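Local coordinates for succinylglutamate desuccinylase (PDB 1YW4), which probably hydrolyses N-succinyl-L-glutamate to succinate and glutamate with one zinc ion per subunit, the last step of arginine breakdown by the succinyltransferase pathway, at residues Gly101-Asn106 / Ala114-Leu119; Arg107-Ala112 / Val123-Leu128; Gln181-Glu186 / Ser230-Ala235. All coordinates share one frame; numbering follows the deposited sequence.

Interaction 1 of 3, residues Gly101-Asn106 / Ala114-Leu119; sequences GNYDMN and ARHPEL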
ATOM      1  N   GLY A 101      33.374 -14.778  -4.510  1.00 20.36           N
ATOM      2  CA  GLY A 101      34.423 -15.596  -3.937  1.00 22.05           C
ATOM      3  C   GLY A 101      34.320 -15.758  -2.431  1.00 23.34           C
ATOM      4  O   GLY A 101      34.331 -16.875  -1.920  1.00 26.19           O
ATOM      5  N   ASN A 102      34.205 -14.643  -1.719  1.00 23.52           N
ATOM      6  CA  ASN A 102      34.129 -14.672  -0.265  1.00 24.06           C
ATOM      7  C   ASN A 102      32.831 -14.110   0.284  1.00 23.74           C
ATOM      8  O   ASN A 102      32.271 -14.650   1.235  1.00 23.50           O
ATOM      9  CB  ASN A 102      35.300 -13.881   0.317  1.00 23.80           C
ATOM     10  CG  ASN A 102      36.636 -14.434  -0.105  1.00 26.15           C
ATOM     11  OD1 ASN A 102      37.588 -13.683  -0.335  1.00 28.97           O
ATOM     12  ND2 ASN A 102      36.723 -15.754  -0.203  1.00 27.87           N
ATOM     13  N   TYR A 103      32.360 -13.025  -0.326  1.00 21.88           N
ATOM     14  CA  TYR A 103      31.143 -12.352   0.114  1.00 19.76           C
ATOM     15  C   TYR A 103      30.402 -11.722  -1.075  1.00 18.52           C
ATOM     16  O   TYR A 103      31.029 -11.202  -2.003  1.00 16.21           O
ATOM     17  CB  TYR A 103      31.536 -11.274   1.122  1.00 21.29           C
ATOM     18  CG  TYR A 103      30.464 -10.871   2.102  1.00 23.71           C
ATOM     19  CD1 TYR A 103      29.481  -9.946   1.751  1.00 25.76           C
ATOM     20  CD2 TYR A 103      30.463 -11.374   3.407  1.00 25.75           C
ATOM     21  CE1 TYR A 103      28.527  -9.520   2.676  1.00 26.34           C
ATOM     22  CE2 TYR A 103      29.513 -10.956   4.340  1.00 28.76           C
ATOM     23  CZ  TYR A 103      28.553 -10.026   3.966  1.00 28.95           C
ATOM     24  OH  TYR A 103      27.644  -9.575   4.890  1.00 31.27           O
ATOM     25  N   ASP A 104      29.074 -11.782  -1.032  1.00 17.42           N
ATOM     26  CA  ASP A 104      28.210 -11.220  -2.070  1.00 17.43           C
ATOM     27  C   ASP A 104      28.497  -9.719  -2.194  1.00 17.56           C
ATOM     28  O   ASP A 104      28.190  -8.944  -1.284  1.00 16.04           O
ATOM     29  CB  ASP A 104      26.735 -11.439  -1.687  1.00 17.98           C
ATOM     30  CG  ASP A 104      25.762 -11.027  -2.788  1.00 19.62           C
ATOM     31  OD1 ASP A 104      26.042 -10.051  -3.516  1.00 18.70           O
ATOM     32  OD2 ASP A 104      24.697 -11.669  -2.909  1.00 20.09           O
HETATM   33  N   MSE A 105      29.078  -9.310  -3.316  1.00 16.34           N
HETATM   34  CA  MSE A 105      29.401  -7.905  -3.505  1.00 17.87           C
HETATM   35  C   MSE A 105      28.174  -7.016  -3.447  1.00 16.95           C
HETATM   36  O   MSE A 105      28.258  -5.878  -2.985  1.00 16.88           O
HETATM   37  CB  MSE A 105      30.139  -7.685  -4.826  1.00 18.23           C
HETATM   38  CG  MSE A 105      30.629  -6.248  -5.027  1.00 22.24           C
HETATM   39 SE   MSE A 105      31.860  -6.101  -6.515  1.00 26.23          SE
HETATM   40  CE  MSE A 105      33.392  -6.914  -5.668  1.00 23.84           C
ATOM     41  N   ASN A 106      27.024  -7.509  -3.894  1.00 16.81           N
ATOM     42  CA  ASN A 106      25.862  -6.642  -3.829  1.00 17.43           C
ATOM     43  C   ASN A 106      25.281  -6.551  -2.431  1.00 18.40           C
ATOM     44  O   ASN A 106      24.122  -6.189  -2.237  1.00 18.48           O
ATOM     45  CB  ASN A 106      24.786  -7.029  -4.837  1.00 17.36           C
ATOM     46  CG  ASN A 106      24.133  -5.799  -5.450  1.00 16.81           C
ATOM     47  OD1 ASN A 106      24.744  -4.728  -5.473  1.00 10.66           O
ATOM     48  ND2 ASN A 106      22.912  -5.940  -5.952  1.00 11.51           N
ATOM     49  N   ALA A 114      32.998  -1.671   4.619  1.00 26.20           N
ATOM     50  CA  ALA A 114      33.815  -1.340   5.780  1.00 29.50           C
ATOM     51  C   ALA A 114      33.816  -2.464   6.817  1.00 31.50           C
ATOM     52  O   ALA A 114      34.834  -2.713   7.460  1.00 32.89           O
ATOM     53  CB  ALA A 114      33.325  -0.041   6.407  1.00 29.53           C
ATOM     54  N   ARG A 115      32.683  -3.146   6.966  1.00 33.30           N
ATOM     55  CA  ARG A 115      32.562  -4.243   7.926  1.00 34.90           C
ATOM     56  C   ARG A 115      33.480  -5.431   7.635  1.00 35.73           C
ATOM     57  O   ARG A 115      33.779  -6.223   8.531  1.00 35.11           O
ATOM     58  CB  ARG A 115      31.114  -4.743   7.993  1.00 36.89           C
ATOM     59  CG  ARG A 115      30.156  -3.850   8.770  1.00 40.09           C
ATOM     60  CD  ARG A 115      29.858  -2.552   8.043  1.00 45.71           C
ATOM     61  NE  ARG A 115      29.033  -1.655   8.852  1.00 48.75           N
ATOM     62  CZ  ARG A 115      28.574  -0.479   8.433  1.00 50.54           C
ATOM     63  NH1 ARG A 115      27.834   0.270   9.240  1.00 51.44           N
ATOM     64  NH2 ARG A 115      28.851  -0.053   7.207  1.00 50.49           N
ATOM     65  N   HIS A 116      33.924  -5.560   6.387  1.00 33.47           N
ATOM     66  CA  HIS A 116      34.797  -6.668   6.008  1.00 32.11           C
ATOM     67  C   HIS A 116      35.993  -6.180   5.196  1.00 30.36           C
ATOM     68  O   HIS A 116      36.197  -6.608   4.062  1.00 26.53           O
ATOM     69  CB  HIS A 116      34.001  -7.697   5.197  1.00 32.93           C
ATOM     70  CG  HIS A 116      32.807  -8.240   5.919  1.00 34.52           C
ATOM     71  ND1 HIS A 116      32.914  -9.079   7.008  1.00 34.56           N
ATOM     72  CD2 HIS A 116      31.481  -8.042   5.725  1.00 35.04           C
ATOM     73  CE1 HIS A 116      31.705  -9.374   7.454  1.00 35.20           C
ATOM     74  NE2 HIS A 116      30.818  -8.757   6.694  1.00 37.09           N
ATOM     75  N   PRO A 117      36.821  -5.301   5.784  1.00 30.51           N
ATOM     76  CA  PRO A 117      37.994  -4.758   5.096  1.00 31.11           C
ATOM     77  C   PRO A 117      39.016  -5.803   4.672  1.00 31.11           C
ATOM     78  O   PRO A 117      39.858  -5.546   3.812  1.00 31.68           O
ATOM     79  CB  PRO A 117      38.554  -3.766   6.111  1.00 31.88           C
ATOM     80  CG  PRO A 117      38.264  -4.437   7.411  1.00 31.22           C
ATOM     81  CD  PRO A 117      36.840  -4.935   7.213  1.00 31.62           C
ATOM     82  N   GLU A 118      38.931  -6.986   5.266  1.00 32.55           N
ATOM     83  CA  GLU A 118      39.862  -8.063   4.947  1.00 33.55           C
ATOM     84  C   GLU A 118      39.500  -8.765   3.637  1.00 31.82           C
ATOM     85  O   GLU A 118      40.219  -9.665   3.192  1.00 33.31           O
ATOM     86  CB  GLU A 118      39.882  -9.094   6.082  1.00 36.01           C
ATOM     87  CG  GLU A 118      38.606  -9.930   6.210  1.00 36.76           C
ATOM     88  CD  GLU A 118      37.419  -9.145   6.749  1.00 37.95           C
ATOM     89  OE1 GLU A 118      36.280  -9.643   6.637  1.00 40.03           O
ATOM     90  OE2 GLU A 118      37.614  -8.040   7.293  1.00 39.49           O
ATOM     91  N   LEU A 119      38.394  -8.355   3.019  1.00 27.65           N
ATOM     92  CA  LEU A 119      37.956  -8.985   1.775  1.00 25.01           C
ATOM     93  C   LEU A 119      38.237  -8.168   0.521  1.00 23.05           C
ATOM     94  O   LEU A 119      37.921  -6.987   0.449  1.00 21.38           O
ATOM     95  CB  LEU A 119      36.458  -9.301   1.830  1.00 25.15           C
ATOM     96  CG  LEU A 119      35.980 -10.189   2.983  1.00 26.68           C
ATOM     97  CD1 LEU A 119      34.465 -10.289   2.965  1.00 25.78           C
ATOM     98  CD2 LEU A 119      36.616 -11.562   2.865  1.00 27.87           C
TER
HETATM   99  O   HOH W   1      40.074 -12.825   1.824  1.00 47.77           O

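Interaction 2 of 3, residues Arg107-Ala112 / Val123-Leu128; sequences RLFNGA and VRAAEL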
ATOM      1  N   ARG A 107      26.112  -6.897  -1.458  1.00 19.24           N
ATOM      2  CA  ARG A 107      25.746  -6.784  -0.057  1.00 20.28           C
ATOM      3  C   ARG A 107      26.865  -5.954   0.579  1.00 18.52           C
ATOM      4  O   ARG A 107      26.874  -5.735   1.790  1.00 19.71           O
ATOM      5  CB  ARG A 107      25.684  -8.158   0.611  1.00 22.93           C
ATOM      6  CG  ARG A 107      24.492  -9.010   0.221  1.00 26.96           C
ATOM      7  CD  ARG A 107      24.476 -10.286   1.039  1.00 31.68           C
ATOM      8  NE  ARG A 107      24.491  -9.989   2.474  1.00 36.39           N
ATOM      9  CZ  ARG A 107      24.789 -10.874   3.420  1.00 38.95           C
ATOM     10  NH1 ARG A 107      24.777 -10.513   4.698  1.00 38.37           N
ATOM     11  NH2 ARG A 107      25.110 -12.120   3.086  1.00 38.68           N
ATOM     12  N   LEU A 108      27.810  -5.494  -0.242  1.00 15.12           N
ATOM     13  CA  LEU A 108      28.937  -4.706   0.265  1.00 15.78           C
ATOM     14  C   LEU A 108      28.948  -3.221  -0.103  1.00 14.97           C
ATOM     15  O   LEU A 108      29.896  -2.500   0.234  1.00 14.16           O
ATOM     16  CB  LEU A 108      30.254  -5.341  -0.172  1.00 16.95           C
ATOM     17  CG  LEU A 108      30.575  -6.695   0.472  1.00 19.77           C
ATOM     18  CD1 LEU A 108      31.827  -7.267  -0.166  1.00 19.05           C
ATOM     19  CD2 LEU A 108      30.772  -6.520   1.987  1.00 19.47           C
ATOM     20  N   PHE A 109      27.913  -2.766  -0.802  1.00 12.11           N
ATOM     21  CA  PHE A 109      27.818  -1.362  -1.168  1.00 14.42           C
ATOM     22  C   PHE A 109      27.131  -0.572  -0.050  1.00 16.44           C
ATOM     23  O   PHE A 109      26.782  -1.130   0.995  1.00 15.25           O
ATOM     24  CB  PHE A 109      27.054  -1.191  -2.489  1.00 12.77           C
ATOM     25  CG  PHE A 109      27.802  -1.703  -3.693  1.00 12.89           C
ATOM     26  CD1 PHE A 109      27.511  -2.957  -4.232  1.00 12.71           C
ATOM     27  CD2 PHE A 109      28.813  -0.929  -4.279  1.00 11.64           C
ATOM     28  CE1 PHE A 109      28.214  -3.444  -5.341  1.00 11.64           C
ATOM     29  CE2 PHE A 109      29.528  -1.403  -5.386  1.00 13.79           C
ATOM     30  CZ  PHE A 109      29.229  -2.664  -5.921  1.00 11.09           C
ATOM     31  N   ASN A 110      26.937   0.725  -0.281  1.00 17.49           N
ATOM     32  CA  ASN A 110      26.325   1.617   0.705  1.00 18.96           C
ATOM     33  C   ASN A 110      27.209   1.666   1.945  1.00 18.80           C
ATOM     34  O   ASN A 110      26.730   1.868   3.060  1.00 17.35           O
ATOM     35  CB  ASN A 110      24.908   1.147   1.071  1.00 19.45           C
ATOM     36  CG  ASN A 110      24.181   2.121   1.991  1.00 23.42           C
ATOM     37  OD1 ASN A 110      24.237   3.334   1.796  1.00 23.40           O
ATOM     38  ND2 ASN A 110      23.483   1.588   2.991  1.00 23.80           N
ATOM     39  N   GLY A 111      28.508   1.465   1.732  1.00 18.58           N
ATOM     40  CA  GLY A 111      29.469   1.509   2.823  1.00 20.56           C
ATOM     41  C   GLY A 111      29.646   0.222   3.608  1.00 21.09           C
ATOM     42  O   GLY A 111      30.519   0.142   4.466  1.00 19.88           O
ATOM     43  N   ALA A 112      28.831  -0.786   3.315  1.00 21.02           N
ATOM     44  CA  ALA A 112      28.900  -2.059   4.017  1.00 21.97           C
ATOM     45  C   ALA A 112      30.246  -2.775   3.888  1.00 23.05           C
ATOM     46  O   ALA A 112      30.564  -3.668   4.684  1.00 22.50           O
ATOM     47  CB  ALA A 112      27.776  -2.976   3.542  1.00 20.79           C
ATOM     48  N   VAL A 123      37.232  -4.197  -0.925  1.00 15.11           N
ATOM     49  CA  VAL A 123      38.100  -3.161  -1.468  1.00 14.20           C
ATOM     50  C   VAL A 123      37.562  -2.762  -2.850  1.00 15.26           C
ATOM     51  O   VAL A 123      37.515  -1.583  -3.199  1.00 12.67           O
ATOM     52  CB  VAL A 123      39.555  -3.667  -1.603  1.00 15.80           C
ATOM     53  CG1 VAL A 123      40.439  -2.592  -2.241  1.00 12.28           C
ATOM     54  CG2 VAL A 123      40.102  -4.034  -0.213  1.00 17.53           C
ATOM     55  N   ARG A 124      37.153  -3.759  -3.627  1.00 13.69           N
ATOM     56  CA  ARG A 124      36.626  -3.515  -4.958  1.00 12.72           C
ATOM     57  C   ARG A 124      35.314  -2.727  -4.897  1.00 12.17           C
ATOM     58  O   ARG A 124      35.101  -1.787  -5.664  1.00 12.75           O
ATOM     59  CB  ARG A 124      36.424  -4.848  -5.672  1.00 12.69           C
ATOM     60  CG  ARG A 124      35.747  -4.730  -7.022  1.00 13.46           C
ATOM     61  CD  ARG A 124      36.561  -3.914  -8.012  1.00 11.29           C
ATOM     62  NE  ARG A 124      36.016  -4.128  -9.354  1.00 14.68           N
ATOM     63  CZ  ARG A 124      36.546  -3.662 -10.476  1.00 11.45           C
ATOM     64  NH1 ARG A 124      37.653  -2.931 -10.448  1.00 15.41           N
ATOM     65  NH2 ARG A 124      35.972  -3.952 -11.633  1.00  9.54           N
ATOM     66  N   ALA A 125      34.431  -3.104  -3.981  1.00 11.03           N
ATOM     67  CA  ALA A 125      33.170  -2.402  -3.830  1.00 10.82           C
ATOM     68  C   ALA A 125      33.417  -0.915  -3.527  1.00 13.22           C
ATOM     69  O   ALA A 125      32.760  -0.040  -4.103  1.00 10.54           O
ATOM     70  CB  ALA A 125      32.341  -3.043  -2.697  1.00 12.35           C
ATOM     71  N   ALA A 126      34.354  -0.627  -2.617  1.00 12.55           N
ATOM     72  CA  ALA A 126      34.664   0.761  -2.256  1.00 12.85           C
ATOM     73  C   ALA A 126      35.226   1.535  -3.445  1.00 11.50           C
ATOM     74  O   ALA A 126      34.922   2.713  -3.639  1.00 10.53           O
ATOM     75  CB  ALA A 126      35.665   0.799  -1.082  1.00 13.35           C
ATOM     76  N   GLU A 127      36.034   0.857  -4.251  1.00 12.78           N
ATOM     77  CA  GLU A 127      36.613   1.480  -5.434  1.00 13.72           C
ATOM     78  C   GLU A 127      35.503   1.835  -6.430  1.00 13.09           C
ATOM     79  O   GLU A 127      35.501   2.921  -7.016  1.00 11.20           O
ATOM     80  CB  GLU A 127      37.623   0.526  -6.075  1.00 15.02           C
ATOM     81  CG  GLU A 127      38.194   1.009  -7.399  1.00 17.99           C
ATOM     82  CD  GLU A 127      39.221   0.054  -7.960  1.00 17.28           C
ATOM     83  OE1 GLU A 127      38.856  -1.074  -8.344  1.00 20.09           O
ATOM     84  OE2 GLU A 127      40.402   0.428  -8.018  1.00 20.82           O
ATOM     85  N   LEU A 128      34.556   0.920  -6.611  1.00 13.48           N
ATOM     86  CA  LEU A 128      33.448   1.138  -7.538  1.00 12.32           C
ATOM     87  C   LEU A 128      32.539   2.278  -7.072  1.00 12.32           C
ATOM     88  O   LEU A 128      32.006   3.034  -7.898  1.00 13.94           O
ATOM     89  CB  LEU A 128      32.644  -0.158  -7.709  1.00 10.84           C
ATOM     90  CG  LEU A 128      33.387  -1.354  -8.337  1.00 10.76           C
ATOM     91  CD1 LEU A 128      32.445  -2.552  -8.372  1.00 12.94           C
ATOM     92  CD2 LEU A 128      33.882  -1.020  -9.752  1.00 11.24           C
TER

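Interaction 3 of 3, residues Gln181-Glu186 / Ser230-Ala235; sequences QRCGIE and SGIDGA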
ATOM      1  N   GLN A 181       9.278  -0.039 -18.711  1.00 32.34           N
ATOM      2  CA  GLN A 181       8.115  -0.756 -19.229  1.00 36.09           C
ATOM      3  C   GLN A 181       8.318  -1.073 -20.705  1.00 37.06           C
ATOM      4  O   GLN A 181       8.290  -2.235 -21.108  1.00 37.05           O
ATOM      5  CB  GLN A 181       6.846   0.083 -19.057  1.00 37.28           C
ATOM      6  CG  GLN A 181       5.566  -0.674 -19.365  1.00 41.01           C
ATOM      7  CD  GLN A 181       4.345   0.218 -19.331  1.00 42.75           C
ATOM      8  OE1 GLN A 181       3.223  -0.255 -19.146  1.00 45.49           O
ATOM      9  NE2 GLN A 181       4.553   1.516 -19.521  1.00 41.67           N
ATOM     10  N   ARG A 182       8.512  -0.036 -21.512  1.00 40.04           N
ATOM     11  CA  ARG A 182       8.734  -0.235 -22.937  1.00 42.74           C
ATOM     12  C   ARG A 182      10.188  -0.638 -23.152  1.00 43.26           C
ATOM     13  O   ARG A 182      10.914  -0.022 -23.931  1.00 45.37           O
ATOM     14  CB  ARG A 182       8.408   1.043 -23.722  1.00 45.48           C
ATOM     15  CG  ARG A 182       6.926   1.203 -24.064  1.00 47.67           C
ATOM     16  CD  ARG A 182       6.082   1.543 -22.842  1.00 50.38           C
ATOM     17  NE  ARG A 182       4.664   1.223 -23.024  1.00 52.49           N
ATOM     18  CZ  ARG A 182       3.877   1.744 -23.964  1.00 53.77           C
ATOM     19  NH1 ARG A 182       4.354   2.625 -24.834  1.00 52.95           N
ATOM     20  NH2 ARG A 182       2.600   1.382 -24.032  1.00 53.94           N
ATOM     21  N   CYS A 183      10.603  -1.678 -22.440  1.00 42.44           N
ATOM     22  CA  CYS A 183      11.961  -2.193 -22.525  1.00 41.48           C
ATOM     23  C   CYS A 183      11.929  -3.694 -22.275  1.00 39.26           C
ATOM     24  O   CYS A 183      12.842  -4.427 -22.663  1.00 40.22           O
ATOM     25  CB  CYS A 183      12.835  -1.513 -21.475  1.00 43.49           C
ATOM     26  SG  CYS A 183      14.420  -2.296 -21.189  1.00 45.42           S
ATOM     27  N   GLY A 184      10.868  -4.142 -21.614  1.00 36.23           N
ATOM     28  CA  GLY A 184      10.722  -5.551 -21.313  1.00 32.85           C
ATOM     29  C   GLY A 184      10.379  -5.803 -19.858  1.00 29.67           C
ATOM     30  O   GLY A 184       9.803  -6.837 -19.529  1.00 29.73           O
ATOM     31  N   ILE A 185      10.738  -4.869 -18.979  1.00 27.40           N
ATOM     32  CA  ILE A 185      10.445  -5.025 -17.559  1.00 24.06           C
ATOM     33  C   ILE A 185       8.943  -5.245 -17.416  1.00 24.90           C
ATOM     34  O   ILE A 185       8.147  -4.487 -17.969  1.00 24.65           O
ATOM     35  CB  ILE A 185      10.854  -3.771 -16.759  1.00 22.32           C
ATOM     36  CG1 ILE A 185      12.327  -3.440 -17.028  1.00 20.98           C
ATOM     37  CG2 ILE A 185      10.631  -4.007 -15.277  1.00 19.46           C
ATOM     38  CD1 ILE A 185      13.282  -4.580 -16.691  1.00 15.38           C
ATOM     39  N   GLU A 186       8.563  -6.278 -16.669  1.00 23.03           N
ATOM     40  CA  GLU A 186       7.159  -6.616 -16.485  1.00 24.41           C
ATOM     41  C   GLU A 186       6.652  -6.309 -15.081  1.00 23.85           C
ATOM     42  O   GLU A 186       5.463  -6.464 -14.802  1.00 22.49           O
ATOM     43  CB  GLU A 186       6.946  -8.103 -16.792  1.00 28.21           C
ATOM     44  CG  GLU A 186       7.568  -8.558 -18.106  1.00 32.18           C
ATOM     45  CD  GLU A 186       7.448 -10.054 -18.327  1.00 35.34           C
ATOM     46  OE1 GLU A 186       8.098 -10.572 -19.261  1.00 38.88           O
ATOM     47  OE2 GLU A 186       6.702 -10.716 -17.575  1.00 36.61           O
ATOM     48  N   SER A 230      16.772  -8.898 -26.266  1.00 26.79           N
ATOM     49  CA  SER A 230      16.657  -7.890 -27.318  1.00 27.77           C
ATOM     50  C   SER A 230      16.069  -6.594 -26.793  1.00 28.68           C
ATOM     51  O   SER A 230      16.472  -5.509 -27.207  1.00 29.52           O
ATOM     52  CB  SER A 230      15.772  -8.404 -28.453  1.00 29.12           C
ATOM     53  OG  SER A 230      14.426  -8.503 -28.027  1.00 31.40           O
ATOM     54  N   GLY A 231      15.104  -6.715 -25.888  1.00 28.77           N
ATOM     55  CA  GLY A 231      14.466  -5.537 -25.332  1.00 29.12           C
ATOM     56  C   GLY A 231      15.422  -4.595 -24.625  1.00 29.77           C
ATOM     57  O   GLY A 231      15.484  -3.404 -24.936  1.00 28.68           O
ATOM     58  N   ILE A 232      16.174  -5.127 -23.668  1.00 29.37           N
ATOM     59  CA  ILE A 232      17.111  -4.310 -22.914  1.00 28.28           C
ATOM     60  C   ILE A 232      18.255  -3.866 -23.826  1.00 28.19           C
ATOM     61  O   ILE A 232      18.753  -2.744 -23.722  1.00 28.42           O
ATOM     62  CB  ILE A 232      17.649  -5.099 -21.680  1.00 28.50           C
ATOM     63  CG1 ILE A 232      17.880  -4.146 -20.501  1.00 29.88           C
ATOM     64  CG2 ILE A 232      18.910  -5.851 -22.035  1.00 28.89           C
ATOM     65  CD1 ILE A 232      18.892  -3.068 -20.746  1.00 31.16           C
ATOM     66  N   ASP A 233      18.651  -4.745 -24.740  1.00 29.86           N
ATOM     67  CA  ASP A 233      19.732  -4.440 -25.668  1.00 32.05           C
ATOM     68  C   ASP A 233      19.389  -3.256 -26.574  1.00 32.50           C
ATOM     69  O   ASP A 233      20.179  -2.319 -26.711  1.00 30.69           O
ATOM     70  CB  ASP A 233      20.056  -5.672 -26.510  1.00 33.87           C
ATOM     71  CG  ASP A 233      21.227  -5.447 -27.445  1.00 35.99           C
ATOM     72  OD1 ASP A 233      22.283  -4.976 -26.981  1.00 37.61           O
ATOM     73  OD2 ASP A 233      21.094  -5.745 -28.647  1.00 38.27           O
ATOM     74  N   GLY A 234      18.212  -3.302 -27.193  1.00 32.67           N
ATOM     75  CA  GLY A 234      17.801  -2.216 -28.065  1.00 31.21           C
ATOM     76  C   GLY A 234      17.548  -0.933 -27.293  1.00 30.42           C
ATOM     77  O   GLY A 234      17.894   0.159 -27.749  1.00 30.84           O
ATOM     78  N   ALA A 235      16.947  -1.061 -26.114  1.00 28.86           N
ATOM     79  CA  ALA A 235      16.656   0.101 -25.292  1.00 28.11           C
ATOM     80  C   ALA A 235      17.951   0.769 -24.834  1.00 27.98           C
ATOM     81  O   ALA A 235      18.026   1.992 -24.729  1.00 26.31           O
ATOM     82  CB  ALA A 235      15.818  -0.305 -24.095  1.00 29.26           C
TER

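Interaction 1 of 3, residues Gly101-Asn106 / Ala114-Leu119
The imidazole of H116 is covered on both faces: CD2 of Y103 lies over one, toward the rim, and CB of R115 over the other. At its edge, in plane, sits OE1 of E118, which takes a weak hydrogen bond from ND1 of H116 (3.4 Å). The two rings are inclined at 39°, neither stacked nor edge-to-face, with centroids 4.6 Å apart. Imidazole CD2 likewise lies rimward above a tyrosine face, and the nearest pair is NE2 of H116 with CE2 of Y103 at 3.5 Å. Y103 reaches across because its CG is anti to the backbone N (chi1 -155°). L119 splits its two methyls: CD1 meets CB of Y103 at 3.6 Å and approaches the ring obliquely, while CD2 rests on CB of N102 at 3.7 Å. A water is held weakly between OD1 of N102 and the carbonyl O of E118. Both segments belong to the loop between helices 91-96 and 120-137; a type I turn, H116 to L119, leads into the latter, with L119 as N-cap residue. E121 grips the amides of G101, N102 and Y103, while OD1 of D104 is hydrogen-bonded to NE2 of the zinc ligand H56. No direct hydrogen bond crosses between the segments, so beside that water the joining is done by packed rings and methyls, and the nearby E118 carboxylate would tend to favour a protonated H116.

Interaction 2 of 3, residues Arg107-Ala112 / Val123-Leu128
F109 and A125 bring their CA atoms to 6.1 Å, where the loop 107-112 turns back through a type I' turn (F109 to A112) beside one face of helix 120-137. The small A125 is consistent with so close an approach. CB of A125 meets CB of L108 at 4.0 Å and the carbonyl O of L108 at 3.9 Å, and it also stands over one face of the F109 phenyl, displaced toward the rim. The phenyl follows the helix surface: CE2 of F109 comes within 3.7 Å of the carbonyl O of A125, and CZ of F109 touches CD1 of L128 at 4.0 Å. That methyl arrives at the edge of the ring, near its plane, so A125 and L128, one turn apart, take a face and an edge of the same phenyl. With CG beside the backbone N (chi1 -69°), the F109 ring swings nearer the helix than its CB direction alone would bring it. The other methyl of L128, CD2, sits over the centre of the R124 guanidinium, 3.7 Å above its plane. R124 in turn forms a salt bridge from NH1 to OE1 of E127 at 3.1 Å, the carboxylate oxygen being met almost end-on. N110 and G111 are the central residues of the type I' turn, both at positive phi; the G111 amide is hydrogen-bonded to OE2 of E129 further along the helix. F109 also stacks on F198 of helix 198-205, so the loop packs between two helices, and R124 and L128 set helix 120-137 against C36 of strand 36-39.

Interaction 3 of 3, residues Gln181-Glu186 / Ser230-Ala235
The turn that links helix 174-181 to strand 187-190 packs here against the first turns of helix 230-241, with C183 as the residue that meets it. SG of C183 touches CB of A235 at 3.8 Å and CG1 of I232 at 4.0 Å, and lies 3.8 Å from CA of I232. With the thiol swung anti to the backbone N (chi1 166°), the sulfur sits on the helix flank between I232 and A235, one turn apart, and CB of C183 comes within 4.1 Å of CB of A235. The backbone comes close too: CA of C183 and CA of G231 are 5.0 Å apart. The carbonyl O of C183 faces G231, whose CA makes a CA-H...O contact with it at 3.3 Å; the angle at the hydrogen is 125°. That oxygen lies directly against the G231 backbone, where there is no side chain.

Within the catalytic domain, which belongs to the zinc exopeptidase clan, the turn ends one helix and starts a strand. R182 leaves helical geometry and centres an inverse gamma turn, with a weak bond from the amide of C183 to the carbonyl O of Q181; the amide of G184 bonds the same oxygen. G184 then takes a positive phi of 131° as the chain turns toward strand 187-190. Further along, E186 pairs through its backbone with K159. A235 also touches W179 of helix 174-181, extending the same interface, while D233 touches V65 and M69 of helix 61-75 and makes a salt bridge to R237.

Overall arrangement
Interactions 1 and 2 form one continuous patch, with centres 8 Å apart and segments that alternate along the chain. M105 joins them, its CE 3.5 Å from CG of R124, and CD1 of Y103 lies 3.7 Å from CG of L108. Together they pack the loop before helix 120-137 onto itself and that helix, on the zinc side of the domain: the side chain of F109 is about 10 Å from the metal and that of Y103 about 13 Å. Interaction 3 lies on the opposite side of the chain's centre, its centre about 32 Å from that of interaction 1 and 28 Å from that of interaction 2. Even so, the side chain of I232 is about 10 Å from that of E214, the predicted active-site residue.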